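Local structure of putative branched-chain amino acid ABC transporter (Rhodospirillum rubrum ATCC 11170, 3HUT) at residues A119-A124 and T331-T336; L30-F35 and I288-V293; D108-S113 and E327-T332. The protein probably binds branched-chain or related amino acids outside the cytoplasmic membrane and delivers them to an ABC transporter. All blocks are in the same frame, centred on the assembly; numbering follows the deposited sequence.

In the fold
The three contacts lie in or beside one lobe of a two-lobed periplasmic binding protein fold and differ in depth and chemistry. Contacts 1 and 3 are neighbours, about 12 Å apart between centres; both end on strand 331-341 and share Thr331 and Thr332. Contact 1 is partly buried, its centre about 6 Å from the centre of the chain, where a lysine and two waters tie a loop to that strand. Contact 3 is a surface contact built on an arginine gripping a backbone carbonyl. Contact 2, about 20 Å from contact 1 between centres, is partly buried too, but joins helices 18-37 and 277-296 mainly through apolar side chains, with no polar bond between the two segments.

Contact 1 of 3, residues A119-A124 and T331-T336; sequences AITTPA and TTKILT
Lys333 NZ is gripped by three groups: Ala119 O, which takes a weak hydrogen bond from it at 2.9 Å, Thr319 OG1, its stronger partner, and water 1, bonded weakly. The bond to Ala119 O is the one direct bond between 119-124 and 331-336. Beyond CG the lysine runs extended, with chi2 to chi4 all near 180°, which carries NZ across to the loop. On the way its CG passes 3.7 Å from Thr121 CG2, the two side chains crossing at a slant.

Two waters fill in the polar contacts. Water 1 also accepts from Thr121 N. Water 2 accepts a hydrogen bond from Thr122 N at 2.8 Å and donates to Thr331 O at 2.7 Å, bridging backbone to backbone. Thr331 turns its CB to within 3.4 Å of Ile120 O, a buried carbonyl without a polar partner in the model, while its OG1 bonds to Arg118 O. A methionine in place of Lys333 would probably leave Ala119 O and Thr319 OG1 without their ammonium partner and water 1 without its weak lysine bond.

The loop leaves strand 116-118, an edge strand of the five-stranded parallel sheet, for helix 126-136, while strand 331-341 belongs to the mixed sheet. A loop of one lobe lying against a strand that leads into the other is consistent with the interdomain hinge of two-lobed periplasmic binding proteins.

Contact 2 of 3, residues L30-F35 and I288-V293; sequences LQLDRF and IMLAAV
Phe35 and Leu290 carry this contact, and their aromatic interaction is a CH-pi contact over the ring. Leu290 CB stands 3.8 Å from the centroid of the Phe35 ring and 13° off its normal, which places it above the middle of the face. Phe35 reaches this position with CG anti to its backbone N (chi1 -174°). The leucine's branches spread over the same ring: CD2 approaches Phe35 CD2 at 3.8 Å, whereas CD1 lies near the root of the side chain. The far end of the ring meets backbone instead, with Phe35 CZ 3.5 Å from Leu290 O.

Aliphatic packing supplies the rest. Leu290 CD1 comes within 3.5 Å of Phe35 CB, and the same methyl is 4.1 Å from Leu32 CD1, where the two leucine side chains cross at about a right angle. Gln31 adds the aliphatic part of its chain, its CG touching Leu290 CD1 at 4.2 Å as the two side chains slide past each other in opposite directions. Leu290 is thus set against Gln31, Leu32 and Phe35 of the facing helix. Val46 of strand 46-52 also touches Leu32, Phe35 and Leu290.

The polar contribution comes from beside the segments: the Gln31 chain is bent at chi2, and its NE2 bonds to Tyr283 O, one helical turn and more before Ile288.

Helices 18-37 and 277-296 run in nearly the same direction here, their local axes 10.7 Å apart and crossing at -27°. With dispersion and CH-pi contacts across this interface, the join depends on shape fit and on exclusion of water more than on directional bonds.

Contact 3 of 3, residues D108-S113 and E327-T332; sequences DYIKIS and ETRETT
The guanidinium of Arg329 has the Ile110 carbonyl at its edge and the Ser113 backbone over one face. Ile110 O lies in the guanidinium plane, only 9° out of it, and is gripped end-on by both terminal nitrogens. NH1 and NH2 of Arg329 each reach Ile110 O at 3.0 Å, bent to N-H...O angles of 145° and 144°. The NH1 bond falls on a lone pair in the carbonyl plane, whereas NH2 approaches nearly along the C=O axis. Ser113 C sits 3.7 Å above the guanidinium plane, offset toward its rim; its oxygen is near the same nitrogens, but at angles too poor for bonding. NH1 has a further acceptor in Gln116 O, so the group is held at more than one point and its rotation is probably restricted.

The carbonyl offered to Arg329 belongs to a type I beta turn, Tyr109 to Ile112, in the loop leading from strand 99-101 to strand 116-118 of the parallel sheet. Facing it, the approach to strand 331-341 has an ST turn in which Thr328 OG1 accepts from Glu330 N.

Ile110 fills the space between these polar groups. Its CG1, anti to the backbone N, lies 3.6 Å from Arg329 NH1, while CD1 packs 3.5 Å from Arg329 O. On the other branch, Ile110 CG2 meets Glu330 OE1 at 3.5 Å. The other carboxylate oxygen, Glu330 OE2, forms a salt bridge with Arg118 and accepts from Thr331 N, which approaches from above the carboxylate plane.

Contact 1 of 3, residues A119-A124 and T331-T336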
ATOM      1  N   ALA A 119      -6.511  -2.332  -3.461  1.00  5.81           N
ATOM      2  CA  ALA A 119      -5.279  -2.917  -3.969  1.00  5.67           C
ATOM      3  C   ALA A 119      -4.172  -2.803  -2.929  1.00  7.39           C
ATOM      4  O   ALA A 119      -3.214  -3.573  -2.942  1.00  7.91           O
ATOM      5  CB  ALA A 119      -4.862  -2.218  -5.255  1.00  5.07           C
ATOM      6  N   ILE A 120      -4.320  -1.844  -2.023  1.00  6.51           N
ATOM      7  CA  ILE A 120      -3.341  -1.599  -0.969  1.00  7.25           C
ATOM      8  C   ILE A 120      -3.769  -2.354   0.293  1.00  7.81           C
ATOM      9  O   ILE A 120      -4.885  -2.864   0.359  1.00  8.83           O
ATOM     10  CB  ILE A 120      -3.263  -0.084  -0.670  1.00  5.76           C
ATOM     11  CG1 ILE A 120      -2.021   0.248   0.156  1.00  7.53           C
ATOM     12  CG2 ILE A 120      -4.515   0.350   0.076  1.00  8.32           C
ATOM     13  CD1 ILE A 120      -1.740   1.749   0.228  1.00 11.07           C
ATOM     14  N   THR A 121      -2.884  -2.448   1.282  1.00  8.93           N
ATOM     15  CA  THR A 121      -3.224  -3.128   2.537  1.00  9.03           C
ATOM     16  C   THR A 121      -3.491  -2.045   3.569  1.00 10.05           C
ATOM     17  O   THR A 121      -3.161  -0.883   3.342  1.00 10.98           O
ATOM     18  CB  THR A 121      -2.059  -4.000   3.068  1.00 10.15           C
ATOM     19  OG1 THR A 121      -0.948  -3.158   3.398  1.00 12.66           O
ATOM     20  CG2 THR A 121      -1.616  -5.016   2.022  1.00  6.81           C
ATOM     21  N   THR A 122      -4.096  -2.411   4.694  1.00 10.14           N
ATOM     22  CA  THR A 122      -4.342  -1.429   5.745  1.00 12.30           C
ATOM     23  C   THR A 122      -2.991  -1.137   6.401  1.00 12.05           C
ATOM     24  O   THR A 122      -2.061  -1.943   6.309  1.00 12.40           O
ATOM     25  CB  THR A 122      -5.294  -1.969   6.822  1.00 13.43           C
ATOM     26  OG1 THR A 122      -4.685  -3.093   7.467  1.00 15.50           O
ATOM     27  CG2 THR A 122      -6.620  -2.388   6.204  1.00 15.64           C
ATOM     28  N   PRO A 123      -2.861   0.020   7.068  1.00 12.21           N
ATOM     29  CA  PRO A 123      -1.605   0.389   7.729  1.00 12.07           C
ATOM     30  C   PRO A 123      -1.148  -0.631   8.769  1.00 12.52           C
ATOM     31  O   PRO A 123       0.046  -0.871   8.936  1.00 13.32           O
ATOM     32  CB  PRO A 123      -1.933   1.735   8.367  1.00 11.52           C
ATOM     33  CG  PRO A 123      -2.963   2.305   7.440  1.00 13.88           C
ATOM     34  CD  PRO A 123      -3.845   1.111   7.173  1.00 11.96           C
ATOM     35  N   ALA A 124      -2.107  -1.233   9.459  1.00 10.18           N
ATOM     36  CA  ALA A 124      -1.805  -2.204  10.504  1.00 12.24           C
ATOM     37  C   ALA A 124      -1.217  -3.523  10.001  1.00 11.93           C
ATOM     38  O   ALA A 124      -0.523  -4.215  10.752  1.00 11.08           O
ATOM     39  CB  ALA A 124      -3.057  -2.478  11.325  1.00 13.07           C
ATOM     40  N   THR A 331      -7.271  -7.120   1.961  1.00  9.92           N
ATOM     41  CA  THR A 331      -6.073  -7.388   1.177  1.00  8.20           C
ATOM     42  C   THR A 331      -4.841  -7.751   1.998  1.00  8.44           C
ATOM     43  O   THR A 331      -4.519  -7.085   2.975  1.00  7.88           O
ATOM     44  CB  THR A 331      -5.719  -6.163   0.298  1.00  8.98           C
ATOM     45  OG1 THR A 331      -6.866  -5.779  -0.465  1.00  8.88           O
ATOM     46  CG2 THR A 331      -4.580  -6.493  -0.663  1.00  8.71           C
ATOM     47  N   THR A 332      -4.166  -8.824   1.598  1.00  8.80           N
ATOM     48  CA  THR A 332      -2.933  -9.249   2.249  1.00  9.63           C
ATOM     49  C   THR A 332      -1.921  -9.411   1.120  1.00 10.05           C
ATOM     50  O   THR A 332      -2.296  -9.689  -0.022  1.00 10.70           O
ATOM     51  CB  THR A 332      -3.085 -10.585   3.018  1.00 10.52           C
ATOM     52  OG1 THR A 332      -3.545 -11.609   2.131  1.00 10.17           O
ATOM     53  CG2 THR A 332      -4.067 -10.425   4.182  1.00 11.47           C
ATOM     54  N   LYS A 333      -0.646  -9.224   1.429  1.00 10.05           N
ATOM     55  CA  LYS A 333       0.393  -9.326   0.415  1.00  9.16           C
ATOM     56  C   LYS A 333       1.670  -9.949   0.942  1.00  8.13           C
ATOM     57  O   LYS A 333       1.932  -9.920   2.139  1.00  6.25           O
ATOM     58  CB  LYS A 333       0.741  -7.934  -0.113  1.00 10.62           C
ATOM     59  CG  LYS A 333      -0.390  -7.180  -0.769  1.00 10.07           C
ATOM     60  CD  LYS A 333       0.120  -5.842  -1.280  1.00 14.72           C
ATOM     61  CE  LYS A 333      -0.850  -5.228  -2.275  1.00 13.50           C
ATOM     62  NZ  LYS A 333      -0.334  -3.942  -2.780  1.00 21.40           N
ATOM     63  N   ILE A 334       2.462 -10.514   0.038  1.00  7.33           N
ATOM     64  CA  ILE A 334       3.746 -11.077   0.419  1.00 10.36           C
ATOM     65  C   ILE A 334       4.727  -9.921   0.258  1.00  8.73           C
ATOM     66  O   ILE A 334       5.114  -9.581  -0.858  1.00 10.31           O
ATOM     67  CB  ILE A 334       4.168 -12.235  -0.503  1.00 10.56           C
ATOM     68  CG1 ILE A 334       3.214 -13.417  -0.322  1.00 13.47           C
ATOM     69  CG2 ILE A 334       5.596 -12.670  -0.175  1.00 12.95           C
ATOM     70  CD1 ILE A 334       3.573 -14.623  -1.171  1.00 17.41           C
ATOM     71  N   LEU A 335       5.111  -9.309   1.372  1.00  8.54           N
ATOM     72  CA  LEU A 335       6.025  -8.172   1.346  1.00  7.14           C
ATOM     73  C   LEU A 335       7.462  -8.589   1.055  1.00  8.11           C
ATOM     74  O   LEU A 335       7.813  -9.760   1.179  1.00  7.36           O
ATOM     75  CB  LEU A 335       5.947  -7.422   2.680  1.00  7.53           C
ATOM     76  CG  LEU A 335       4.525  -6.991   3.065  1.00  9.83           C
ATOM     77  CD1 LEU A 335       4.545  -6.252   4.393  1.00 11.02           C
ATOM     78  CD2 LEU A 335       3.933  -6.108   1.966  1.00  7.49           C
ATOM     79  N   THR A 336       8.288  -7.622   0.658  1.00  6.99           N
ATOM     80  CA  THR A 336       9.689  -7.884   0.344  1.00  6.56           C
ATOM     81  C   THR A 336      10.572  -7.287   1.440  1.00  7.31           C
ATOM     82  O   THR A 336      10.505  -6.087   1.715  1.00  6.74           O
ATOM     83  CB  THR A 336      10.067  -7.263  -1.019  1.00  6.36           C
ATOM     84  OG1 THR A 336       9.248  -7.836  -2.047  1.00  8.53           O
ATOM     85  CG2 THR A 336      11.533  -7.510  -1.336  1.00  7.94           C
TER
HETATM   86  O   HOH W   1       0.099  -2.171   0.188  1.00  6.46           O
HETATM   87  O   HOH W   2      -4.935  -5.124   4.710  1.00 14.96           O

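Contact 2 of 3, residues L30-F35 and I288-V293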
ATOM      1  N   LEU A  30      -0.656   2.187 -19.132  1.00  9.80           N
ATOM      2  CA  LEU A  30       0.322   1.137 -19.406  1.00 10.55           C
ATOM      3  C   LEU A  30      -0.306  -0.255 -19.291  1.00 10.71           C
ATOM      4  O   LEU A  30      -0.153  -1.093 -20.177  1.00 10.61           O
ATOM      5  CB  LEU A  30       1.492   1.256 -18.430  1.00 13.73           C
ATOM      6  CG  LEU A  30       2.789   0.520 -18.772  1.00 15.66           C
ATOM      7  CD1 LEU A  30       3.335   1.029 -20.095  1.00 16.96           C
ATOM      8  CD2 LEU A  30       3.809   0.758 -17.669  1.00 17.02           C
ATOM      9  N   GLN A  31      -1.009  -0.492 -18.189  1.00  9.92           N
ATOM     10  CA  GLN A  31      -1.659  -1.776 -17.941  1.00  8.16           C
ATOM     11  C   GLN A  31      -2.743  -2.084 -18.982  1.00  8.64           C
ATOM     12  O   GLN A  31      -2.779  -3.177 -19.561  1.00  7.01           O
ATOM     13  CB  GLN A  31      -2.277  -1.766 -16.541  1.00  8.69           C
ATOM     14  CG  GLN A  31      -2.752  -3.117 -16.016  1.00  9.53           C
ATOM     15  CD  GLN A  31      -1.608  -4.075 -15.712  1.00 10.60           C
ATOM     16  OE1 GLN A  31      -1.123  -4.789 -16.595  1.00 10.82           O
ATOM     17  NE2 GLN A  31      -1.165  -4.086 -14.454  1.00  8.56           N
ATOM     18  N   LEU A  32      -3.630  -1.121 -19.212  1.00  6.91           N
ATOM     19  CA  LEU A  32      -4.714  -1.304 -20.167  1.00  9.17           C
ATOM     20  C   LEU A  32      -4.177  -1.605 -21.560  1.00  9.92           C
ATOM     21  O   LEU A  32      -4.629  -2.540 -22.223  1.00 10.71           O
ATOM     22  CB  LEU A  32      -5.597  -0.053 -20.218  1.00  8.85           C
ATOM     23  CG  LEU A  32      -6.857  -0.176 -21.076  1.00 10.71           C
ATOM     24  CD1 LEU A  32      -7.790  -1.213 -20.459  1.00 12.40           C
ATOM     25  CD2 LEU A  32      -7.546   1.169 -21.172  1.00  9.78           C
ATOM     26  N   ASP A  33      -3.208  -0.817 -22.009  1.00 12.56           N
ATOM     27  CA  ASP A  33      -2.647  -1.038 -23.330  1.00 13.73           C
ATOM     28  C   ASP A  33      -2.077  -2.446 -23.448  1.00 15.12           C
ATOM     29  O   ASP A  33      -2.293  -3.120 -24.456  1.00 15.22           O
ATOM     30  CB  ASP A  33      -1.576   0.013 -23.645  1.00 14.88           C
ATOM     31  CG  ASP A  33      -2.172   1.374 -23.962  1.00 16.63           C
ATOM     32  OD1 ASP A  33      -3.413   1.476 -24.091  1.00 15.88           O
ATOM     33  OD2 ASP A  33      -1.398   2.344 -24.088  1.00 17.73           O
ATOM     34  N   ARG A  34      -1.370  -2.906 -22.415  1.00 15.93           N
ATOM     35  CA  ARG A  34      -0.797  -4.252 -22.452  1.00 16.49           C
ATOM     36  C   ARG A  34      -1.897  -5.298 -22.518  1.00 14.90           C
ATOM     37  O   ARG A  34      -1.827  -6.237 -23.311  1.00 15.24           O
ATOM     38  CB  ARG A  34       0.066  -4.525 -21.218  1.00 19.11           C
ATOM     39  CG  ARG A  34       1.249  -3.601 -21.067  1.00 25.81           C
ATOM     40  CD  ARG A  34       2.255  -4.153 -20.070  1.00 30.03           C
ATOM     41  NE  ARG A  34       3.113  -3.102 -19.532  1.00 34.95           N
ATOM     42  CZ  ARG A  34       4.150  -3.316 -18.726  1.00 36.32           C
ATOM     43  NH1 ARG A  34       4.475  -4.551 -18.366  1.00 36.76           N
ATOM     44  NH2 ARG A  34       4.847  -2.289 -18.259  1.00 35.18           N
ATOM     45  N   PHE A  35      -2.909  -5.132 -21.673  1.00 13.71           N
ATOM     46  CA  PHE A  35      -4.033  -6.058 -21.617  1.00 13.38           C
ATOM     47  C   PHE A  35      -4.704  -6.183 -22.986  1.00 14.54           C
ATOM     48  O   PHE A  35      -4.881  -7.287 -23.501  1.00 13.54           O
ATOM     49  CB  PHE A  35      -5.053  -5.575 -20.580  1.00 12.72           C
ATOM     50  CG  PHE A  35      -6.184  -6.539 -20.341  1.00 14.14           C
ATOM     51  CD1 PHE A  35      -5.993  -7.679 -19.565  1.00 14.94           C
ATOM     52  CD2 PHE A  35      -7.440  -6.306 -20.892  1.00 13.87           C
ATOM     53  CE1 PHE A  35      -7.041  -8.574 -19.340  1.00 17.13           C
ATOM     54  CE2 PHE A  35      -8.489  -7.190 -20.676  1.00 15.09           C
ATOM     55  CZ  PHE A  35      -8.291  -8.328 -19.898  1.00 15.34           C
ATOM     56  N   ILE A 288      -5.529  -6.030 -11.569  1.00  8.58           N
ATOM     57  CA  ILE A 288      -6.386  -6.924 -10.800  1.00  8.24           C
ATOM     58  C   ILE A 288      -7.794  -6.903 -11.386  1.00  8.96           C
ATOM     59  O   ILE A 288      -8.429  -7.950 -11.552  1.00  8.21           O
ATOM     60  CB  ILE A 288      -6.437  -6.500  -9.306  1.00  8.40           C
ATOM     61  CG1 ILE A 288      -5.084  -6.794  -8.645  1.00  7.59           C
ATOM     62  CG2 ILE A 288      -7.569  -7.246  -8.577  1.00  5.38           C
ATOM     63  CD1 ILE A 288      -4.952  -6.305  -7.210  1.00  6.57           C
HETATM   64  N   MSE A 289      -8.273  -5.703 -11.701  1.00  9.29           N
HETATM   65  CA  MSE A 289      -9.603  -5.531 -12.276  1.00 11.39           C
HETATM   66  C   MSE A 289      -9.718  -6.223 -13.634  1.00  8.87           C
HETATM   67  O   MSE A 289     -10.655  -6.985 -13.876  1.00 10.14           O
HETATM   68  CB  MSE A 289      -9.912  -4.037 -12.430  1.00 14.13           C
HETATM   69  CG  MSE A 289     -11.279  -3.723 -13.023  1.00 19.35           C
HETATM   70 SE   MSE A 289     -12.755  -4.240 -11.876  1.00 30.90          SE
HETATM   71  CE  MSE A 289     -12.800  -2.679 -10.728  1.00 24.13           C
ATOM     72  N   LEU A 290      -8.756  -5.965 -14.516  1.00  9.03           N
ATOM     73  CA  LEU A 290      -8.765  -6.557 -15.846  1.00  7.46           C
ATOM     74  C   LEU A 290      -8.705  -8.081 -15.811  1.00  7.39           C
ATOM     75  O   LEU A 290      -9.393  -8.753 -16.574  1.00  8.77           O
ATOM     76  CB  LEU A 290      -7.607  -5.995 -16.678  1.00  7.43           C
ATOM     77  CG  LEU A 290      -7.737  -4.510 -17.042  1.00  8.82           C
ATOM     78  CD1 LEU A 290      -6.461  -4.013 -17.720  1.00  8.12           C
ATOM     79  CD2 LEU A 290      -8.941  -4.323 -17.958  1.00  9.65           C
ATOM     80  N   ALA A 291      -7.885  -8.634 -14.928  1.00  7.66           N
ATOM     81  CA  ALA A 291      -7.788 -10.084 -14.827  1.00  8.15           C
ATOM     82  C   ALA A 291      -9.156 -10.638 -14.421  1.00  8.84           C
ATOM     83  O   ALA A 291      -9.596 -11.663 -14.936  1.00  7.70           O
ATOM     84  CB  ALA A 291      -6.731 -10.478 -13.798  1.00  9.76           C
ATOM     85  N   ALA A 292      -9.825  -9.948 -13.503  1.00  7.47           N
ATOM     86  CA  ALA A 292     -11.145 -10.376 -13.043  1.00  8.68           C
ATOM     87  C   ALA A 292     -12.143 -10.323 -14.205  1.00  9.11           C
ATOM     88  O   ALA A 292     -12.962 -11.231 -14.378  1.00  9.69           O
ATOM     89  CB  ALA A 292     -11.612  -9.480 -11.901  1.00  8.35           C
ATOM     90  N   VAL A 293     -12.079  -9.257 -14.998  1.00  9.08           N
ATOM     91  CA  VAL A 293     -12.968  -9.128 -16.148  1.00  9.40           C
ATOM     92  C   VAL A 293     -12.651 -10.277 -17.108  1.00 10.51           C
ATOM     93  O   VAL A 293     -13.550 -10.890 -17.685  1.00 11.78           O
ATOM     94  CB  VAL A 293     -12.764  -7.775 -16.888  1.00 10.73           C
ATOM     95  CG1 VAL A 293     -13.680  -7.707 -18.106  1.00  9.79           C
ATOM     96  CG2 VAL A 293     -13.061  -6.606 -15.950  1.00  6.56           C
TER

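Contact 3 of 3, residues D108-S113 and E327-T332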
ATOM      1  N   ASP A 108     -12.223   1.032   7.749  1.00 14.12           N
ATOM      2  CA  ASP A 108     -13.662   1.125   7.488  1.00 14.38           C
ATOM      3  C   ASP A 108     -14.117   1.069   6.036  1.00 13.03           C
ATOM      4  O   ASP A 108     -15.272   0.748   5.763  1.00 11.48           O
ATOM      5  CB  ASP A 108     -14.238   2.391   8.126  1.00 17.24           C
ATOM      6  CG  ASP A 108     -14.125   2.385   9.635  1.00 20.22           C
ATOM      7  OD1 ASP A 108     -13.835   1.316  10.211  1.00 22.63           O
ATOM      8  OD2 ASP A 108     -14.334   3.449  10.249  1.00 25.25           O
ATOM      9  N   TYR A 109     -13.228   1.383   5.102  1.00  9.65           N
ATOM     10  CA  TYR A 109     -13.605   1.355   3.698  1.00  8.53           C
ATOM     11  C   TYR A 109     -14.066  -0.032   3.233  1.00  9.03           C
ATOM     12  O   TYR A 109     -15.070  -0.162   2.524  1.00  8.77           O
ATOM     13  CB  TYR A 109     -12.432   1.817   2.833  1.00  9.08           C
ATOM     14  CG  TYR A 109     -12.588   1.448   1.381  1.00  9.00           C
ATOM     15  CD1 TYR A 109     -13.443   2.165   0.544  1.00  8.36           C
ATOM     16  CD2 TYR A 109     -11.905   0.358   0.850  1.00  7.99           C
ATOM     17  CE1 TYR A 109     -13.610   1.797  -0.798  1.00  8.51           C
ATOM     18  CE2 TYR A 109     -12.068  -0.019  -0.479  1.00  8.76           C
ATOM     19  CZ  TYR A 109     -12.921   0.703  -1.295  1.00  8.53           C
ATOM     20  OH  TYR A 109     -13.085   0.313  -2.604  1.00  8.63           O
ATOM     21  N   ILE A 110     -13.335  -1.065   3.637  1.00  9.16           N
ATOM     22  CA  ILE A 110     -13.666  -2.434   3.245  1.00  9.85           C
ATOM     23  C   ILE A 110     -14.979  -2.918   3.885  1.00 10.67           C
ATOM     24  O   ILE A 110     -15.621  -3.842   3.379  1.00 11.43           O
ATOM     25  CB  ILE A 110     -12.509  -3.410   3.628  1.00 10.15           C
ATOM     26  CG1 ILE A 110     -12.549  -4.660   2.747  1.00  9.81           C
ATOM     27  CG2 ILE A 110     -12.604  -3.798   5.095  1.00  9.93           C
ATOM     28  CD1 ILE A 110     -12.050  -4.423   1.331  1.00  9.72           C
ATOM     29  N   LYS A 111     -15.387  -2.275   4.977  1.00 10.01           N
ATOM     30  CA  LYS A 111     -16.608  -2.656   5.689  1.00 11.31           C
ATOM     31  C   LYS A 111     -17.906  -2.062   5.137  1.00  9.99           C
ATOM     32  O   LYS A 111     -18.994  -2.431   5.576  1.00  9.95           O
ATOM     33  CB  LYS A 111     -16.487  -2.281   7.169  1.00 13.03           C
ATOM     34  CG  LYS A 111     -15.477  -3.106   7.963  1.00 17.04           C
ATOM     35  CD  LYS A 111     -15.439  -2.643   9.421  1.00 20.49           C
ATOM     36  CE  LYS A 111     -14.564  -3.537  10.290  1.00 24.63           C
ATOM     37  NZ  LYS A 111     -13.118  -3.465   9.940  1.00 26.48           N
ATOM     38  N   ILE A 112     -17.797  -1.141   4.185  1.00 10.90           N
ATOM     39  CA  ILE A 112     -18.977  -0.505   3.606  1.00  9.55           C
ATOM     40  C   ILE A 112     -20.005  -1.508   3.097  1.00  9.47           C
ATOM     41  O   ILE A 112     -21.186  -1.422   3.437  1.00  8.63           O
ATOM     42  CB  ILE A 112     -18.586   0.430   2.450  1.00  9.59           C
ATOM     43  CG1 ILE A 112     -17.810   1.624   3.003  1.00 10.81           C
ATOM     44  CG2 ILE A 112     -19.827   0.896   1.708  1.00 11.20           C
ATOM     45  CD1 ILE A 112     -17.076   2.422   1.941  1.00 14.37           C
ATOM     46  N   SER A 113     -19.554  -2.454   2.281  1.00  8.31           N
ATOM     47  CA  SER A 113     -20.440  -3.464   1.712  1.00  7.47           C
ATOM     48  C   SER A 113     -19.604  -4.546   1.031  1.00  8.89           C
ATOM     49  O   SER A 113     -18.382  -4.439   0.958  1.00  9.08           O
ATOM     50  CB  SER A 113     -21.377  -2.820   0.683  1.00  8.48           C
ATOM     51  OG  SER A 113     -20.698  -2.581  -0.539  1.00  7.49           O
ATOM     52  N   GLU A 327     -13.473 -14.304   2.979  1.00 10.78           N
ATOM     53  CA  GLU A 327     -14.542 -13.922   3.888  1.00 11.30           C
ATOM     54  C   GLU A 327     -14.713 -12.403   4.001  1.00 11.70           C
ATOM     55  O   GLU A 327     -15.798 -11.881   3.759  1.00 11.31           O
ATOM     56  CB  GLU A 327     -14.294 -14.531   5.279  1.00 15.74           C
ATOM     57  CG  GLU A 327     -15.342 -14.157   6.309  1.00 19.37           C
ATOM     58  CD  GLU A 327     -15.254 -14.979   7.589  1.00 22.98           C
ATOM     59  OE1 GLU A 327     -15.309 -16.229   7.520  1.00 20.37           O
ATOM     60  OE2 GLU A 327     -15.140 -14.364   8.670  1.00 25.95           O
ATOM     61  N   THR A 328     -13.636 -11.694   4.331  1.00  9.58           N
ATOM     62  CA  THR A 328     -13.695 -10.243   4.519  1.00  9.15           C
ATOM     63  C   THR A 328     -13.345  -9.360   3.321  1.00  9.05           C
ATOM     64  O   THR A 328     -13.676  -8.167   3.317  1.00  9.39           O
ATOM     65  CB  THR A 328     -12.752  -9.813   5.637  1.00  9.90           C
ATOM     66  OG1 THR A 328     -11.407 -10.093   5.232  1.00  7.15           O
ATOM     67  CG2 THR A 328     -13.062 -10.563   6.929  1.00  9.08           C
ATOM     68  N   ARG A 329     -12.674  -9.936   2.325  1.00  7.25           N
ATOM     69  CA  ARG A 329     -12.231  -9.202   1.138  1.00  7.92           C
ATOM     70  C   ARG A 329     -11.019  -8.330   1.474  1.00  7.77           C
ATOM     71  O   ARG A 329     -10.564  -7.557   0.642  1.00  6.29           O
ATOM     72  CB  ARG A 329     -13.348  -8.314   0.580  1.00  6.55           C
ATOM     73  CG  ARG A 329     -14.462  -9.074  -0.131  1.00  6.82           C
ATOM     74  CD  ARG A 329     -15.699  -8.194  -0.335  1.00  7.89           C
ATOM     75  NE  ARG A 329     -16.343  -7.876   0.937  1.00 11.48           N
ATOM     76  CZ  ARG A 329     -16.259  -6.703   1.558  1.00 12.71           C
ATOM     77  NH1 ARG A 329     -15.557  -5.704   1.025  1.00 12.00           N
ATOM     78  NH2 ARG A 329     -16.863  -6.530   2.724  1.00 11.28           N
ATOM     79  N   GLU A 330     -10.506  -8.448   2.696  1.00  8.46           N
ATOM     80  CA  GLU A 330      -9.348  -7.650   3.101  1.00  9.64           C
ATOM     81  C   GLU A 330      -8.114  -8.086   2.312  1.00 10.74           C
ATOM     82  O   GLU A 330      -7.923  -9.272   2.035  1.00  9.35           O
ATOM     83  CB  GLU A 330      -9.092  -7.797   4.605  1.00 10.81           C
ATOM     84  CG  GLU A 330      -8.043  -6.834   5.131  1.00 12.68           C
ATOM     85  CD  GLU A 330      -8.379  -5.387   4.816  1.00 15.62           C
ATOM     86  OE1 GLU A 330      -9.312  -4.836   5.440  1.00 14.70           O
ATOM     87  OE2 GLU A 330      -7.711  -4.806   3.935  1.00 16.65           O
ATOM     88  N   THR A 331      -7.271  -7.120   1.961  1.00  9.92           N
ATOM     89  CA  THR A 331      -6.073  -7.388   1.177  1.00  8.20           C
ATOM     90  C   THR A 331      -4.841  -7.751   1.998  1.00  8.44           C
ATOM     91  O   THR A 331      -4.519  -7.085   2.975  1.00  7.88           O
ATOM     92  CB  THR A 331      -5.719  -6.163   0.298  1.00  8.98           C
ATOM     93  OG1 THR A 331      -6.866  -5.779  -0.465  1.00  8.88           O
ATOM     94  CG2 THR A 331      -4.580  -6.493  -0.663  1.00  8.71           C
ATOM     95  N   THR A 332      -4.166  -8.824   1.598  1.00  8.80           N
ATOM     96  CA  THR A 332      -2.933  -9.249   2.249  1.00  9.63           C
ATOM     97  C   THR A 332      -1.921  -9.411   1.120  1.00 10.05           C
ATOM     98  O   THR A 332      -2.296  -9.689  -0.022  1.00 10.70           O
ATOM     99  CB  THR A 332      -3.085 -10.585   3.018  1.00 10.52           C
ATOM    100  OG1 THR A 332      -3.545 -11.609   2.131  1.00 10.17           O
ATOM    101  CG2 THR A 332      -4.067 -10.425   4.182  1.00 11.47           C
TER